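Local structure of immunity protein (4Q7O) at residues H109-A114 with K134-T139. The protein probably protects Neisseria meningitidis cells from the toxin of a contact-dependent growth-inhibition system, acting as its cognate immunity protein. Residues are numbered along the deposited sequence; the frame is centred on the assembly and turned at random.
Sequences HYFNIA and KTYSQT
Asn112 and Tyr136 bring the two helical segments closest, with their CA atoms 7.5 Å apart. Tyr136 fills most of the interface. Its CG is anti to the carbonyl carbon (chi1 -68°), and the ring extends toward the other helix. Tyr136 CE2 lies 3.8 Å from Phe111 C, a backbone atom that meets the ring obliquely. The phenol end comes to the edge of the Phe111 ring, close to its plane, with Tyr136 OH 3.6 Å from Phe111 CD2. The two aromatic side chains cross at about a right angle. This is a van der Waals contact; the hydroxyl hydrogen-bonds to Phe44 O. The segments belong to helices 104-121 and 126-139, the last two of the chain, which form a helical hairpin. Phe111 also packs edge-to-face with Phe28 of helix 22-34 and Tyr60 of strand 58-62. Asn112 lies further along the same edge of the tyrosine ring. Its OD1 sits in plane, 4.0 Å from Tyr136 CD2. The amide plane is turned 72° from the ring. A water bridges the two helices: it donates to Asn112 OD1 at 2.9 Å and accepts from Ser137 OG at 2.9 Å. Asn112 OD1 also takes a weak hydrogen bond from Gln133 NE2.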
# COMPACT_ATOMS: atom_id res chain seq x y z
N HIS B 109 -14.68 -2.52 8.63
CA HIS B 109 -14.78 -1.18 8.05
C HIS B 109 -14.05 -1.15 6.70
O HIS B 109 -14.62 -0.75 5.68
CB HIS B 109 -14.17 -0.19 9.05
CG HIS B 109 -14.13 1.24 8.60
ND1 HIS B 109 -15.26 2.02 8.48
CD2 HIS B 109 -13.08 2.05 8.34
CE1 HIS B 109 -14.90 3.24 8.12
NE2 HIS B 109 -13.59 3.29 8.03
N TYR B 110 -12.81 -1.62 6.68
CA TYR B 110 -12.06 -1.67 5.42
C TYR B 110 -12.70 -2.59 4.38
O TYR B 110 -12.77 -2.24 3.21
CB TYR B 110 -10.63 -2.12 5.66
CG TYR B 110 -9.72 -1.09 6.30
CD1 TYR B 110 -9.76 0.25 5.90
CD2 TYR B 110 -8.81 -1.46 7.28
CE1 TYR B 110 -8.91 1.18 6.47
CE2 TYR B 110 -7.95 -0.52 7.86
CZ TYR B 110 -8.02 0.79 7.45
OH TYR B 110 -7.17 1.72 8.01
N PHE B 111 -13.14 -3.76 4.81
CA PHE B 111 -13.74 -4.71 3.87
C PHE B 111 -15.02 -4.17 3.25
O PHE B 111 -15.30 -4.39 2.07
CB PHE B 111 -13.97 -6.07 4.53
CG PHE B 111 -12.77 -6.98 4.49
CD1 PHE B 111 -11.54 -6.56 4.98
CD2 PHE B 111 -12.87 -8.24 3.93
CE1 PHE B 111 -10.43 -7.39 4.94
CE2 PHE B 111 -11.76 -9.08 3.88
CZ PHE B 111 -10.55 -8.66 4.39
N ASN B 112 -15.80 -3.46 4.05
CA ASN B 112 -17.05 -2.89 3.56
C ASN B 112 -16.76 -1.79 2.53
O ASN B 112 -17.46 -1.68 1.52
CB ASN B 112 -17.86 -2.34 4.73
CG ASN B 112 -19.26 -1.95 4.32
OD1 ASN B 112 -20.03 -2.78 3.83
ND2 ASN B 112 -19.59 -0.69 4.52
N ILE B 113 -15.72 -1.00 2.79
CA ILE B 113 -15.29 0.00 1.82
C ILE B 113 -14.73 -0.63 0.55
O ILE B 113 -15.06 -0.23 -0.57
CB ILE B 113 -14.25 0.94 2.45
CG1 ILE B 113 -14.88 1.76 3.58
CG2 ILE B 113 -13.66 1.88 1.40
CD1 ILE B 113 -13.87 2.49 4.44
N ALA B 114 -13.88 -1.65 0.72
CA ALA B 114 -13.28 -2.34 -0.42
C ALA B 114 -14.31 -3.01 -1.32
O ALA B 114 -14.22 -2.93 -2.55
CB ALA B 114 -12.25 -3.35 0.05
N LYS B 134 -24.46 -7.60 3.44
CA LYS B 134 -25.53 -7.94 4.37
C LYS B 134 -24.96 -8.80 5.49
O LYS B 134 -25.28 -8.60 6.66
CB LYS B 134 -26.64 -8.69 3.65
CG LYS B 134 -27.78 -9.14 4.55
CD LYS B 134 -28.72 -10.10 3.83
CE LYS B 134 -28.82 -9.78 2.35
NZ LYS B 134 -29.40 -10.90 1.56
N THR B 135 -24.11 -9.75 5.12
CA THR B 135 -23.46 -10.61 6.10
C THR B 135 -22.57 -9.80 7.05
O THR B 135 -22.53 -10.08 8.25
CB THR B 135 -22.65 -11.74 5.44
OG1 THR B 135 -23.50 -12.49 4.56
CG2 THR B 135 -22.10 -12.69 6.49
N TYR B 136 -21.89 -8.79 6.52
CA TYR B 136 -21.07 -7.90 7.36
C TYR B 136 -21.94 -7.22 8.41
O TYR B 136 -21.57 -7.15 9.58
CB TYR B 136 -20.35 -6.83 6.53
CG TYR B 136 -19.25 -7.30 5.58
CD1 TYR B 136 -18.77 -8.61 5.61
CD2 TYR B 136 -18.70 -6.42 4.64
CE1 TYR B 136 -17.78 -9.03 4.73
CE2 TYR B 136 -17.71 -6.84 3.75
CZ TYR B 136 -17.25 -8.14 3.82
OH TYR B 136 -16.27 -8.56 2.95
N SER B 137 -23.09 -6.72 7.98
CA SER B 137 -24.00 -6.00 8.87
C SER B 137 -24.65 -6.91 9.91
O SER B 137 -24.85 -6.52 11.06
CB SER B 137 -25.07 -5.27 8.05
OG SER B 137 -24.48 -4.31 7.19
N GLN B 138 -24.98 -8.13 9.49
CA GLN B 138 -25.50 -9.14 10.42
C GLN B 138 -24.46 -9.44 11.49
O GLN B 138 -24.77 -9.49 12.68
CB GLN B 138 -25.81 -10.44 9.68
CG GLN B 138 -26.96 -10.37 8.70
CD GLN B 138 -26.95 -11.55 7.74
OE1 GLN B 138 -27.18 -11.39 6.54
NE2 GLN B 138 -26.68 -12.74 8.25
N THR B 139 -23.23 -9.66 11.05
CA THR B 139 -22.16 -10.18 11.89
C THR B 139 -21.51 -9.13 12.78
O THR B 139 -21.15 -9.40 13.94
CB THR B 139 -21.05 -10.82 11.02
OG1 THR B 139 -21.62 -11.84 10.19
CG2 THR B 139 -19.96 -11.42 11.88
O HOH W 1 -22.29 -3.68 5.41